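Putative aspartyl-tRNA synthetase (Leishmania major, PDB 6OD8) probably charges tRNA(Asp) with L-aspartate at the expense of ATP, as a class II aminoacyl-tRNA synthetase. Local coordinates at residues Glu409-Val414 against Glu430-Lys435; Met399-Tyr404 against Phe445-Arg450. All blocks are in the same frame, centred on the assembly; numbering follows the deposited sequence.

Contact 1 of 2, residues Glu409-Val414 against Glu430-Lys435; sequences ELLNTV and EKLLGK
Leu-411 and Leu-433 mark the closest backbone approach, with CA atoms 6.1 Å apart. The contact joins the C-terminal end of helix 404-412 to helix 427-441. Both helices lie in the connection between parallel strands 400-403 and 445-449 of the class II synthetase domain. The closely packed part is formed by Leu-410, Leu-411 and Leu-433, all buried. Leu-411 reaches across with one methyl. Its CG stands beside the backbone N, anti to the carbonyl carbon (chi1 -83°). Leu-411 CD2 comes 3.8 Å from Leu-432 CD2. Leu-411 CD2 also rests over the helix backbone, 4.0 Å from Leu-433 N. Leu-410 and Leu-433 cross at about a right angle and touch by single methyls, Leu-410 CD2 to Leu-433 CD1 at 4.0 Å. Leu-436 and Val-437, one turn on, also pack on Leu-410, and Ile-425 packs on Leu-411.

The solvent side is carried by Val-414, which is exposed. It slides past Leu-432 in the opposite direction and touches it through a single methyl. Val-414 CG2 is 3.8 Å from Leu-432 CD2, as close as the buried pairs but open to solvent. Thus Leu-432 CD2 touches both Leu-411 and Val-414. Leu-415 touches Leu-432 as well.

The chain before Val-414 is held locally. Leu-410 O takes two bonds from Thr-413, from OG1 at 2.6 Å and from N at 3.1 Å. The hydroxyl lies in the carbonyl plane.

All contacts between side chains of the two segments are apolar. The pairing of the two helices here therefore rests on leucine and valine methyl groups and their burial, without directional polar bonds.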
loop_
_atom_site.group_PDB
_atom_site.type_symbol
_atom_site.label_atom_id
_atom_site.label_comp_id
_atom_site.label_asym_id
_atom_site.label_seq_id
_atom_site.Cartn_x
_atom_site.Cartn_y
_atom_site.Cartn_z
ATOM N N GLU A 409 8.180 -32.101 21.084
ATOM C CA GLU A 409 7.901 -33.518 21.323
ATOM C C GLU A 409 7.548 -34.229 20.027
ATOM O O GLU A 409 7.918 -35.391 19.837
ATOM C CB GLU A 409 6.767 -33.679 22.336
ATOM C CG GLU A 409 7.089 -33.185 23.730
ATOM C CD GLU A 409 5.875 -33.226 24.636
ATOM O OE1 GLU A 409 4.876 -33.883 24.257
ATOM O OE2 GLU A 409 5.913 -32.595 25.718
ATOM N N LEU A 410 6.842 -33.540 19.125
ATOM C CA LEU A 410 6.473 -34.137 17.843
ATOM C C LEU A 410 7.708 -34.414 16.994
ATOM O O LEU A 410 7.849 -35.504 16.418
ATOM C CB LEU A 410 5.493 -33.222 17.106
ATOM C CG LEU A 410 4.987 -33.632 15.715
ATOM C CD1 LEU A 410 4.415 -35.042 15.733
ATOM C CD2 LEU A 410 3.944 -32.641 15.229
ATOM N N LEU A 411 8.617 -33.436 16.916
ATOM C CA LEU A 411 9.896 -33.660 16.251
ATOM C C LEU A 411 10.626 -34.844 16.857
ATOM O O LEU A 411 11.183 -35.674 16.133
ATOM C CB LEU A 411 10.764 -32.408 16.348
ATOM C CG LEU A 411 10.465 -31.344 15.305
ATOM C CD1 LEU A 411 11.016 -30.013 15.774
ATOM C CD2 LEU A 411 11.094 -31.774 13.986
ATOM N N ASN A 412 10.625 -34.940 18.182
ATOM C CA ASN A 412 11.372 -36.001 18.840
ATOM C C ASN A 412 10.836 -37.387 18.505
ATOM O O ASN A 412 11.537 -38.374 18.753
ATOM C CB ASN A 412 11.375 -35.788 20.369
ATOM C CG ASN A 412 12.383 -34.726 20.818
ATOM O OD1 ASN A 412 13.319 -34.402 20.090
ATOM N ND2 ASN A 412 12.187 -34.177 22.016
ATOM N N THR A 413 9.627 -37.505 17.944
ATOM C CA THR A 413 9.155 -38.847 17.604
ATOM C C THR A 413 9.950 -39.468 16.465
ATOM O O THR A 413 9.967 -40.695 16.337
ATOM C CB THR A 413 7.669 -38.857 17.229
ATOM O OG1 THR A 413 7.452 -38.081 16.055
ATOM C CG2 THR A 413 6.797 -38.350 18.376
ATOM N N VAL A 414 10.610 -38.661 15.638
ATOM C CA VAL A 414 11.405 -39.169 14.529
ATOM C C VAL A 414 12.885 -38.848 14.672
ATOM O O VAL A 414 13.672 -39.260 13.818
ATOM C CB VAL A 414 10.882 -38.649 13.172
ATOM C CG1 VAL A 414 9.438 -39.054 12.964
ATOM C CG2 VAL A 414 11.024 -37.144 13.101
ATOM N N GLU A 430 12.327 -26.913 10.756
ATOM C CA GLU A 430 10.986 -26.385 10.466
ATOM C C GLU A 430 10.303 -27.190 9.365
ATOM O O GLU A 430 9.091 -27.442 9.430
ATOM C CB GLU A 430 11.024 -24.892 10.084
ATOM C CG GLU A 430 11.670 -24.577 8.715
ATOM C CD GLU A 430 11.552 -23.109 8.282
ATOM O OE1 GLU A 430 10.844 -22.315 8.938
ATOM O OE2 GLU A 430 12.185 -22.749 7.267
ATOM N N LYS A 431 11.060 -27.609 8.344
ATOM C CA LYS A 431 10.436 -28.381 7.279
ATOM C C LYS A 431 10.067 -29.775 7.763
ATOM O O LYS A 431 9.008 -30.295 7.392
ATOM C CB LYS A 431 11.332 -28.437 6.037
ATOM C CG LYS A 431 10.932 -27.347 5.031
ATOM C CD LYS A 431 11.496 -27.546 3.633
ATOM C CE LYS A 431 12.657 -26.598 3.381
ATOM N NZ LYS A 431 12.520 -25.868 2.085
ATOM N N LEU A 432 10.902 -30.382 8.612
ATOM C CA LEU A 432 10.528 -31.672 9.183
ATOM C C LEU A 432 9.258 -31.534 10.020
ATOM O O LEU A 432 8.337 -32.351 9.905
ATOM C CB LEU A 432 11.679 -32.247 10.016
ATOM C CG LEU A 432 11.415 -33.604 10.680
ATOM C CD1 LEU A 432 11.037 -34.647 9.649
ATOM C CD2 LEU A 432 12.653 -34.094 11.465
ATOM N N LEU A 433 9.158 -30.455 10.802
ATOM C CA LEU A 433 7.980 -30.253 11.630
ATOM C C LEU A 433 6.733 -30.090 10.779
ATOM O O LEU A 433 5.683 -30.672 11.087
ATOM C CB LEU A 433 8.179 -29.037 12.540
ATOM C CG LEU A 433 6.992 -28.642 13.418
ATOM C CD1 LEU A 433 6.590 -29.793 14.371
ATOM C CD2 LEU A 433 7.266 -27.345 14.202
ATOM N N GLY A 434 6.830 -29.317 9.696
ATOM C CA GLY A 434 5.678 -29.116 8.834
ATOM C C GLY A 434 5.239 -30.390 8.137
ATOM O O GLY A 434 4.047 -30.597 7.910
ATOM N N LYS A 435 6.192 -31.262 7.787
ATOM C CA LYS A 435 5.832 -32.560 7.223
ATOM C C LYS A 435 5.109 -33.418 8.252
ATOM O O LYS A 435 4.085 -34.042 7.947
ATOM C CB LYS A 435 7.077 -33.281 6.693
#

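Contact 2 of 2, residues Met399-Tyr404 against Phe445-Arg450; sequences MLRINY and FFISDR. With EDO (1,2-ethanediol), chain E.
Leu-400 and Ile-447 open a run of backbone bonds between parallel strands 400-403 and 445-449. Ile-447 N gives to Leu-400 O at 2.9 Å in a straight bond (166° at the hydrogen), and Ile-402 N gives to Ile-447 O at 3.0 Å. Asp-449 N then bonds Ile-402 O, and Tyr-404 N bonds Asp-449 O at 2.6 Å. At the start, a water bridges Leu-400 N and Phe-445 O.

Side chains alternate between the two faces. Arg-401 and Ile-447 lie side by side, pointing the same way, with Arg-401 CG 3.5 Å from Ile-447 CG1. On the other face, Leu-400 CD2 meets Phe-446 CB at 4.0 Å. There the Ser-448 hydroxyl is buried and has no polar partner in the model.

A second shell fixes the polar ends. Arg-401 makes salt bridges, NE to Glu-332 and NH2 to Asp-329. Asp-449 is bonded by the hydroxyls of Tyr-324 and Tyr-325. A water joins its OD2 to Asn-403 ND2. An ethanediol, probably from the crystallisation liquor, adds a weak bond to that OD2; Arg-391 and Gln-389 O also bind it. Asn-403 is an N-cap: with CG anti to the backbone N (chi1 171°), its OD1 accepts from Met-405 N as helix 404-412 begins.

Further out, helix 325-342 covers the Arg-401 and Ile-447 face. Helix 427-441 covers Leu-400 and Phe-446. Strands 391-392 and 472-477 flank the pair within the large mixed sheet.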
loop_
_atom_site.group_PDB
_atom_site.type_symbol
_atom_site.label_atom_id
_atom_site.label_comp_id
_atom_site.label_asym_id
_atom_site.label_seq_id
_atom_site.Cartn_x
_atom_site.Cartn_y
_atom_site.Cartn_z
ATOM N N MET A 399 -8.042 -23.550 12.259
ATOM C CA MET A 399 -6.620 -23.332 12.019
ATOM C C MET A 399 -5.795 -23.808 13.211
ATOM O O MET A 399 -6.019 -23.373 14.350
ATOM C CB MET A 399 -6.366 -21.860 11.686
ATOM C CG MET A 399 -6.919 -21.555 10.289
ATOM S SD MET A 399 -7.002 -19.785 9.882
ATOM C CE MET A 399 -5.321 -19.493 9.508
ATOM N N LEU A 400 -4.827 -24.683 12.923
ATOM C CA LEU A 400 -4.124 -25.467 13.942
ATOM C C LEU A 400 -3.095 -24.648 14.726
ATOM O O LEU A 400 -2.274 -23.935 14.146
ATOM C CB LEU A 400 -3.427 -26.651 13.271
ATOM C CG LEU A 400 -2.721 -27.645 14.175
ATOM C CD1 LEU A 400 -3.819 -28.409 14.881
ATOM C CD2 LEU A 400 -1.868 -28.573 13.314
ATOM N N ARG A 401 -3.122 -24.796 16.053
ATOM C CA ARG A 401 -2.160 -24.204 16.977
ATOM C C ARG A 401 -1.557 -25.343 17.781
ATOM O O ARG A 401 -2.301 -26.188 18.278
ATOM C CB ARG A 401 -2.834 -23.218 17.941
ATOM C CG ARG A 401 -3.617 -22.102 17.291
ATOM C CD ARG A 401 -4.206 -21.173 18.347
ATOM N NE ARG A 401 -5.006 -20.102 17.746
ATOM C CZ ARG A 401 -5.611 -19.145 18.444
ATOM N NH1 ARG A 401 -5.497 -19.119 19.770
ATOM N NH2 ARG A 401 -6.334 -18.219 17.815
ATOM N N ILE A 402 -0.224 -25.389 17.880
ATOM C CA ILE A 402 0.480 -26.363 18.713
ATOM C C ILE A 402 1.458 -25.582 19.574
ATOM O O ILE A 402 2.211 -24.745 19.064
ATOM C CB ILE A 402 1.220 -27.442 17.891
ATOM C CG1 ILE A 402 0.260 -28.153 16.932
ATOM C CG2 ILE A 402 1.881 -28.493 18.820
ATOM C CD1 ILE A 402 0.945 -29.177 16.037
ATOM N N ASN A 403 1.418 -25.832 20.875
ATOM C CA ASN A 403 2.407 -25.257 21.775
ATOM C C ASN A 403 3.813 -25.673 21.349
ATOM O O ASN A 403 4.043 -26.813 20.926
ATOM C CB ASN A 403 2.116 -25.720 23.204
ATOM C CG ASN A 403 3.202 -25.340 24.155
ATOM O OD1 ASN A 403 4.136 -26.105 24.390
ATOM N ND2 ASN A 403 3.103 -24.148 24.707
ATOM N N TYR A 404 4.758 -24.737 21.473
ATOM C CA TYR A 404 6.144 -24.976 21.090
ATOM C C TYR A 404 6.714 -26.243 21.740
ATOM O O TYR A 404 7.426 -27.022 21.087
ATOM C CB TYR A 404 6.989 -23.755 21.468
ATOM C CG TYR A 404 8.407 -23.803 20.953
ATOM C CD1 TYR A 404 8.731 -23.233 19.735
ATOM C CD2 TYR A 404 9.430 -24.409 21.697
ATOM C CE1 TYR A 404 10.023 -23.268 19.249
ATOM C CE2 TYR A 404 10.735 -24.447 21.221
ATOM C CZ TYR A 404 11.022 -23.878 19.996
ATOM O OH TYR A 404 12.306 -23.904 19.495
ATOM N N PHE A 445 -0.751 -25.417 6.983
ATOM C CA PHE A 445 -0.691 -24.149 7.701
ATOM C C PHE A 445 -0.878 -24.396 9.191
ATOM O O PHE A 445 -1.835 -25.063 9.582
ATOM C CB PHE A 445 -1.786 -23.198 7.214
ATOM C CG PHE A 445 -1.689 -21.807 7.803
ATOM C CD1 PHE A 445 -0.985 -20.814 7.142
ATOM C CD2 PHE A 445 -2.269 -21.506 9.023
ATOM C CE1 PHE A 445 -0.880 -19.532 7.672
ATOM C CE2 PHE A 445 -2.157 -20.230 9.556
ATOM C CZ PHE A 445 -1.463 -19.248 8.885
ATOM N N PHE A 446 -0.007 -23.831 10.024
ATOM C CA PHE A 446 -0.186 -24.012 11.463
ATOM C C PHE A 446 0.632 -22.964 12.202
ATOM O O PHE A 446 1.542 -22.338 11.644
ATOM C CB PHE A 446 0.178 -25.433 11.914
ATOM C CG PHE A 446 1.664 -25.690 12.030
ATOM C CD1 PHE A 446 2.303 -25.559 13.248
ATOM C CD2 PHE A 446 2.415 -26.059 10.916
ATOM C CE1 PHE A 446 3.678 -25.803 13.374
ATOM C CE2 PHE A 446 3.784 -26.265 11.022
ATOM C CZ PHE A 446 4.409 -26.150 12.249
ATOM N N ILE A 447 0.275 -22.736 13.458
ATOM C CA ILE A 447 1.076 -21.839 14.278
ATOM C C ILE A 447 1.694 -22.639 15.418
ATOM O O ILE A 447 1.084 -23.584 15.917
ATOM C CB ILE A 447 0.261 -20.631 14.790
ATOM C CG1 ILE A 447 -0.578 -20.994 16.002
ATOM C CG2 ILE A 447 -0.642 -20.104 13.687
ATOM C CD1 ILE A 447 0.074 -20.661 17.341
ATOM N N SER A 448 2.925 -22.270 15.789
ATOM C CA SER A 448 3.634 -22.796 16.945
ATOM C C SER A 448 3.652 -21.700 17.993
ATOM O O SER A 448 4.145 -20.602 17.726
ATOM C CB SER A 448 5.069 -23.211 16.598
ATOM O OG SER A 448 5.745 -23.737 17.756
ATOM N N ASP A 449 3.149 -22.021 19.186
ATOM C CA ASP A 449 2.816 -21.061 20.227
ATOM C C ASP A 449 3.837 -21.096 21.365
ATOM O O ASP A 449 4.209 -22.175 21.836
ATOM C CB ASP A 449 1.414 -21.383 20.755
ATOM C CG ASP A 449 0.911 -20.359 21.706
ATOM O OD1 ASP A 449 1.234 -19.171 21.491
ATOM O OD2 ASP A 449 0.196 -20.736 22.667
ATOM N N ARG A 450 4.272 -19.908 21.808
ATOM C CA ARG A 450 5.112 -19.691 22.990
ATOM C C ARG A 450 6.574 -20.033 22.730
ATOM O O ARG A 450 7.094 -21.027 23.259
ATOM C CB ARG A 450 4.606 -20.490 24.194
ATOM C CG ARG A 450 3.650 -19.765 25.095
ATOM C CD ARG A 450 3.513 -20.497 26.432
ATOM N NE ARG A 450 2.753 -19.705 27.395
ATOM C CZ ARG A 450 2.947 -19.734 28.710
ATOM N NH1 ARG A 450 3.885 -20.520 29.223
ATOM N NH2 ARG A 450 2.207 -18.971 29.508
HETATM C C1 EDO E . -1.334 -23.765 21.842
HETATM O O1 EDO E . -2.093 -22.630 21.422
HETATM C C2 EDO E . -1.966 -25.044 21.293
HETATM O O2 EDO E . -2.956 -25.549 22.196
HETATM O O HOH W 1 -4.541 -25.382 9.934
HETATM O O HOH W 2 6.159 -23.147 25.183
HETATM O O HOH W 3 0.678 -22.686 24.385
#

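In the fold
Following the chain from the N terminus, strand 400-403 is the first of the four segments to be reached, the first half of contact 2. It turns directly into helix 404-412, the first half of contact 1. A mostly irregular connection leads to helix 427-441, where contact 1 closes the inner loop. Strand 445-449 follows and closes the outer loop at contact 2. Contact 1 is thus nested inside contact 2. Together they form a beta-alpha-beta crossover with two helices between adjacent parallel strands. The contact centres lie about 13 Å apart. Leu-433 CD2 lies 3.7 Å from Phe-446 CZ, tying helix 427-441 to strand 445-449. Helix 404-412 is joined through strand 400-403 and helix 427-441.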